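Local atomic coordinates of AlkD2 (Streptococcus mutans, PDB entry 6M9M), a protein that binds inosine-5'-monophosphate and belongs to the HEAT-like repeat family of DNA glycosylases, although its own function is unknown. Residues R148-L153 and K163-A168; V157-R162 and I194-K199. All blocks are in the same frame, centred on the assembly; numbering follows the deposited sequence.

Overall arrangement
In the C-terminal third of AlkD2, followed from the N-terminal side, helix 143-151 leads through Leu153 into a short connection and then into helix 159-175; interaction 1 closes this hairpin of helices across a gap of nine residues. Interaction 2 closes a longer loop, from the start of helix 159-175 past helix 177-185 to helix 192-201. The segments alternate, so the two loops cross, with helix 159-175 common to both. The pair is a worked example of how successive helices of a HEAT-like solenoid pack on each other. The centres of the two contacts lie about 8 Å apart and they touch directly: Val165 and Gly166 meet Val197, while Leu153 packs on Val161.

Interaction 1. Residues R148-L153 and K163-A168; sequences RRIADL and KSVGNA
The backbones of 148-153 and 163-168 come closest at Ile150 and Val165, whose CA atoms lie 5.9 Å apart, as helix 143-151 packs against helix 159-175. These consecutive helices, joined by a short connection, form an alpha hairpin of the HEAT-like fold, and the contact is one of buried aliphatic groups. The side chains of Ile150 and Val165 pass one another pointing opposite ways, each laying a methyl group alongside the backbone of its partner. Val165 CG1 is 3.5 Å from the carbonyl oxygen Ile150 O, and in return Ile150 CG2 is 3.5 Å from Val165 O. Between these two approaches the methyls themselves touch, CG2 of Ile150 to CG1 of Val165, at 3.8 Å. In Ile150 the chi1 of -64° sets CG2 anti to the backbone N and CG1 beside it; the longer branch then carries CD1 to Ala168, one turn of helix beyond Val165, where it meets CB at 4.0 Å. The small alanine is thus covered by the end of the isoleucine chain. Val165 divides its two methyls between neighbours: while CG1 faces Ile150, CG2 turns to Leu153. Ile150 also touches Leu169 and Ile172 farther along helix 159-175, extending the same apolar seam. Polar groups lie to the side of it, where Arg149 forms salt bridges with Asp112 and Glu145. Leu153 N, for its part, hydrogen-bonds to Ile150 O, the same oxygen that Val165 CG1 approaches. The CB of Leu153 points toward helix 159-175 and lies 3.7 Å from CG2 of Val165.

Interaction 2. Residues V157-R162 and I194-K199; sequences VSEYVR and INQVYK
Gln196 reaches from helix 192-201 to meet Glu159 and Arg162, crossing each side chain at about a right angle, and its two amide atoms serve opposite roles. Its NE2 donates to Glu159 OE2 at 2.9 Å, with the acceptor close to the amide plane and the bond made to the carboxylate's anti lone pair. Its OE1 lies at the edge of the Arg162 guanidinium, near the plane, and accepts from two nitrogens side-on: NE at 2.8 Å and NH2 at 3.0 Å. The guanidinium and amide planes stand 42° apart, the carboxylate and amide planes 58°. With CG anti to the backbone N, the glutamine chain runs extended to its partners. Arg162 instead bends at chi3, -58°, bringing its head back over the first turn, where Glu159 CA lies over one face, offset toward the rim, and NH1 hydrogen-bonds to Asp156 O. Nearer the backbone of Arg162, Val197 CG2 packs on its CB at 3.8 Å. Ser158, the N-cap of helix 159-175, accepts from Val161 N through its OG. The contact thus joins the start of helix 159-175 to helix 192-201, near the C-terminal end of the solenoid. A water also donates to Gln196 OE1. The opposing donors and acceptors fix the rotation of the amide, and the neutral glutamine links an anionic and a cationic side chain, whose charges probably polarise it.

Interaction 1. Residues R148-L153 and K163-A168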
loop_
_atom_site.group_PDB
_atom_site.type_symbol
_atom_site.label_atom_id
_atom_site.label_comp_id
_atom_site.label_asym_id
_atom_site.label_seq_id
_atom_site.Cartn_x
_atom_site.Cartn_y
_atom_site.Cartn_z
ATOM N N ARG A 148 0.767 14.046 10.239
ATOM C CA ARG A 148 2.143 14.517 10.109
ATOM C C ARG A 148 2.911 13.683 9.093
ATOM O O ARG A 148 3.668 14.217 8.269
ATOM C CB ARG A 148 2.862 14.483 11.464
ATOM C CG ARG A 148 4.313 14.940 11.395
ATOM C CD ARG A 148 5.058 14.756 12.707
ATOM N NE ARG A 148 5.542 13.388 12.894
ATOM C CZ ARG A 148 5.048 12.518 13.773
ATOM N NH1 ARG A 148 4.043 12.854 14.570
ATOM N NH2 ARG A 148 5.572 11.304 13.861
ATOM N N ARG A 149 2.731 12.364 9.138
ATOM C CA ARG A 149 3.475 11.480 8.252
ATOM C C ARG A 149 3.071 11.684 6.800
ATOM O O ARG A 149 3.924 11.687 5.911
ATOM C CB ARG A 149 3.239 10.023 8.654
ATOM C CG ARG A 149 4.050 9.610 9.859
ATOM C CD ARG A 149 3.761 8.148 10.261
ATOM N NE ARG A 149 4.791 7.688 11.172
ATOM C CZ ARG A 149 4.788 7.917 12.479
ATOM N NH1 ARG A 149 3.756 8.538 13.044
ATOM N NH2 ARG A 149 5.817 7.512 13.211
ATOM N N ILE A 150 1.776 11.841 6.548
ATOM C CA ILE A 150 1.290 12.033 5.190
ATOM C C ILE A 150 1.727 13.395 4.668
ATOM O O ILE A 150 2.224 13.530 3.538
ATOM C CB ILE A 150 -0.241 11.885 5.153
ATOM C CG1 ILE A 150 -0.675 10.476 5.532
ATOM C CG2 ILE A 150 -0.765 12.243 3.765
ATOM C CD1 ILE A 150 -2.126 10.399 6.018
ATOM N N ALA A 151 1.555 14.437 5.491
ATOM C CA ALA A 151 1.851 15.801 5.053
ATOM C C ALA A 151 3.334 15.992 4.759
ATOM O O ALA A 151 3.682 16.872 3.962
ATOM C CB ALA A 151 1.374 16.799 6.112
ATOM N N ASP A 152 4.211 15.171 5.355
ATOM C CA ASP A 152 5.623 15.245 5.035
ATOM C C ASP A 152 5.907 14.978 3.561
ATOM O O ASP A 152 6.982 15.340 3.070
ATOM C CB ASP A 152 6.437 14.225 5.836
ATOM C CG ASP A 152 6.624 14.596 7.291
ATOM O OD1 ASP A 152 6.600 15.797 7.618
ATOM O OD2 ASP A 152 6.846 13.660 8.104
ATOM N N LEU A 153 5.000 14.301 2.856
ATOM C CA LEU A 153 5.173 13.984 1.448
ATOM C C LEU A 153 4.472 14.972 0.523
ATOM O O LEU A 153 4.357 14.710 -0.684
ATOM C CB LEU A 153 4.735 12.545 1.163
ATOM C CG LEU A 153 5.734 11.442 1.518
ATOM C CD1 LEU A 153 6.017 11.348 2.998
ATOM C CD2 LEU A 153 5.242 10.106 0.980
ATOM N N LYS A 163 -1.043 12.491 -5.486
ATOM C CA LYS A 163 -2.484 12.259 -5.500
ATOM C C LYS A 163 -2.905 11.420 -4.304
ATOM O O LYS A 163 -3.928 11.696 -3.671
ATOM C CB LYS A 163 -2.892 11.595 -6.809
ATOM C CG LYS A 163 -2.799 12.547 -7.993
ATOM C CD LYS A 163 -3.225 11.894 -9.287
ATOM C CE LYS A 163 -3.343 12.922 -10.399
ATOM N NZ LYS A 163 -3.735 12.302 -11.690
ATOM N N SER A 164 -2.113 10.408 -3.956
ATOM C CA SER A 164 -2.409 9.598 -2.774
ATOM C C SER A 164 -2.275 10.412 -1.488
ATOM O O SER A 164 -3.105 10.295 -0.584
ATOM C CB SER A 164 -1.489 8.387 -2.795
ATOM O OG SER A 164 -1.736 7.518 -1.732
ATOM N N VAL A 165 -1.258 11.262 -1.409
ATOM C CA VAL A 165 -1.054 12.123 -0.245
ATOM C C VAL A 165 -2.241 13.054 -0.055
ATOM O O VAL A 165 -2.807 13.151 1.036
ATOM C CB VAL A 165 0.254 12.918 -0.420
ATOM C CG1 VAL A 165 0.398 14.008 0.632
ATOM C CG2 VAL A 165 1.453 11.995 -0.378
ATOM N N GLY A 166 -2.620 13.769 -1.110
ATOM C CA GLY A 166 -3.717 14.704 -0.981
ATOM C C GLY A 166 -5.030 14.032 -0.639
ATOM O O GLY A 166 -5.798 14.529 0.186
ATOM N N ASN A 167 -5.315 12.896 -1.274
ATOM C CA ASN A 167 -6.547 12.180 -0.972
ATOM C C ASN A 167 -6.518 11.523 0.399
ATOM O O ASN A 167 -7.573 11.408 1.035
ATOM C CB ASN A 167 -6.839 11.186 -2.085
ATOM C CG ASN A 167 -7.379 11.870 -3.328
ATOM O OD1 ASN A 167 -8.261 12.711 -3.244
ATOM N ND2 ASN A 167 -6.811 11.555 -4.472
ATOM N N ALA A 168 -5.338 11.110 0.884
ATOM C CA ALA A 168 -5.255 10.560 2.235
ATOM C C ALA A 168 -5.565 11.621 3.286
ATOM O O ALA A 168 -6.227 11.333 4.294
ATOM C CB ALA A 168 -3.888 9.923 2.464
#

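Interaction 2. Residues V157-R162 and I194-K199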
loop_
_atom_site.group_PDB
_atom_site.type_symbol
_atom_site.label_atom_id
_atom_site.label_comp_id
_atom_site.label_asym_id
_atom_site.label_seq_id
_atom_site.Cartn_x
_atom_site.Cartn_y
_atom_site.Cartn_z
ATOM N N VAL A 157 8.186 14.428 -5.394
ATOM C CA VAL A 157 8.457 14.642 -6.811
ATOM C C VAL A 157 7.461 13.929 -7.721
ATOM O O VAL A 157 7.305 14.317 -8.877
ATOM C CB VAL A 157 9.904 14.230 -7.171
ATOM C CG1 VAL A 157 10.925 15.018 -6.350
ATOM C CG2 VAL A 157 10.109 12.735 -7.007
ATOM N N SER A 158 6.776 12.899 -7.239
ATOM C CA SER A 158 5.929 12.050 -8.066
ATOM C C SER A 158 4.468 12.467 -7.970
ATOM O O SER A 158 3.906 12.527 -6.878
ATOM C CB SER A 158 6.060 10.600 -7.592
ATOM O OG SER A 158 4.993 9.804 -8.059
ATOM N N GLU A 159 3.837 12.705 -9.121
ATOM C CA GLU A 159 2.413 13.035 -9.126
ATOM C C GLU A 159 1.567 11.884 -8.586
ATOM O O GLU A 159 0.560 12.101 -7.902
ATOM C CB GLU A 159 1.937 13.437 -10.522
ATOM C CG GLU A 159 0.496 13.933 -10.506
ATOM C CD GLU A 159 0.068 14.539 -11.818
ATOM O OE1 GLU A 159 0.580 14.111 -12.871
ATOM O OE2 GLU A 159 -0.779 15.455 -11.793
ATOM N N TYR A 160 1.956 10.650 -8.899
ATOM C CA TYR A 160 1.270 9.468 -8.395
ATOM C C TYR A 160 1.256 9.467 -6.878
ATOM O O TYR A 160 0.223 9.222 -6.253
ATOM C CB TYR A 160 2.014 8.252 -8.957
ATOM C CG TYR A 160 1.481 6.855 -8.655
ATOM C CD1 TYR A 160 0.240 6.443 -9.117
ATOM C CD2 TYR A 160 2.284 5.911 -8.024
ATOM C CE1 TYR A 160 -0.213 5.136 -8.902
ATOM C CE2 TYR A 160 1.852 4.623 -7.816
ATOM C CZ TYR A 160 0.605 4.234 -8.251
ATOM O OH TYR A 160 0.215 2.918 -8.041
ATOM N N VAL A 161 2.405 9.743 -6.268
ATOM C CA VAL A 161 2.469 9.869 -4.818
ATOM C C VAL A 161 1.586 11.018 -4.342
ATOM O O VAL A 161 0.809 10.872 -3.393
ATOM C CB VAL A 161 3.924 10.033 -4.346
ATOM C CG1 VAL A 161 3.960 10.287 -2.837
ATOM C CG2 VAL A 161 4.749 8.785 -4.674
ATOM N N ARG A 162 1.718 12.193 -4.969
ATOM C CA ARG A 162 1.012 13.374 -4.474
ATOM C C ARG A 162 -0.501 13.195 -4.485
ATOM O O ARG A 162 -1.191 13.704 -3.599
ATOM C CB ARG A 162 1.394 14.624 -5.263
ATOM C CG ARG A 162 2.828 15.069 -5.082
ATOM C CD ARG A 162 3.072 16.468 -5.614
ATOM N NE ARG A 162 2.740 16.635 -7.027
ATOM C CZ ARG A 162 3.551 16.372 -8.049
ATOM N NH1 ARG A 162 4.767 15.896 -7.847
ATOM N NH2 ARG A 162 3.142 16.595 -9.295
ATOM N N ILE A 194 3.011 21.355 -3.828
ATOM C CA ILE A 194 2.220 21.559 -2.617
ATOM C C ILE A 194 0.827 22.075 -2.964
ATOM O O ILE A 194 -0.152 21.772 -2.266
ATOM C CB ILE A 194 2.961 22.463 -1.610
ATOM C CG1 ILE A 194 2.342 22.309 -0.220
ATOM C CG2 ILE A 194 2.951 23.925 -2.077
ATOM C CD1 ILE A 194 3.095 23.022 0.877
ATOM N N ASN A 195 0.706 22.864 -4.032
ATOM C CA ASN A 195 -0.609 23.367 -4.423
ATOM C C ASN A 195 -1.504 22.247 -4.921
ATOM O O ASN A 195 -2.706 22.237 -4.636
ATOM C CB ASN A 195 -0.466 24.490 -5.441
ATOM C CG ASN A 195 -0.239 25.817 -4.776
ATOM O OD1 ASN A 195 -1.135 26.362 -4.139
ATOM N ND2 ASN A 195 0.971 26.341 -4.893
ATOM N N GLN A 196 -0.934 21.272 -5.625
ATOM C CA GLN A 196 -1.723 20.129 -6.057
ATOM C C GLN A 196 -2.276 19.368 -4.851
ATOM O O GLN A 196 -3.463 19.000 -4.806
ATOM C CB GLN A 196 -0.855 19.218 -6.924
ATOM C CG GLN A 196 -1.584 17.979 -7.344
ATOM C CD GLN A 196 -0.859 17.195 -8.396
ATOM O OE1 GLN A 196 0.376 17.143 -8.415
ATOM N NE2 GLN A 196 -1.621 16.587 -9.301
ATOM N N VAL A 197 -1.421 19.114 -3.865
ATOM C CA VAL A 197 -1.835 18.379 -2.681
ATOM C C VAL A 197 -2.844 19.189 -1.882
ATOM O O VAL A 197 -3.843 18.648 -1.395
ATOM C CB VAL A 197 -0.587 18.027 -1.849
ATOM C CG1 VAL A 197 -0.984 17.414 -0.511
ATOM C CG2 VAL A 197 0.337 17.076 -2.617
ATOM N N TYR A 198 -2.592 20.495 -1.727
ATOM C CA TYR A 198 -3.486 21.347 -0.953
ATOM C C TYR A 198 -4.902 21.331 -1.516
ATOM O O TYR A 198 -5.874 21.250 -0.756
ATOM C CB TYR A 198 -2.936 22.767 -0.914
ATOM C CG TYR A 198 -3.779 23.710 -0.085
ATOM C CD1 TYR A 198 -3.544 23.846 1.267
ATOM C CD2 TYR A 198 -4.799 24.450 -0.652
ATOM C CE1 TYR A 198 -4.309 24.705 2.047
ATOM C CE2 TYR A 198 -5.573 25.323 0.116
ATOM C CZ TYR A 198 -5.325 25.439 1.469
ATOM O OH TYR A 198 -6.072 26.302 2.253
ATOM N N LYS A 199 -5.046 21.415 -2.841
ATOM C CA LYS A 199 -6.386 21.422 -3.416
ATOM C C LYS A 199 -7.132 20.138 -3.084
ATOM O O LYS A 199 -8.312 20.179 -2.720
ATOM C CB LYS A 199 -6.333 21.615 -4.921
ATOM C CG LYS A 199 -5.999 23.020 -5.358
ATOM C CD LYS A 199 -5.994 23.120 -6.884
ATOM C CE LYS A 199 -5.784 24.538 -7.368
ATOM N NZ LYS A 199 -4.409 25.016 -7.050
HETATM O O HOH W 1 1.067 18.311 -10.979
#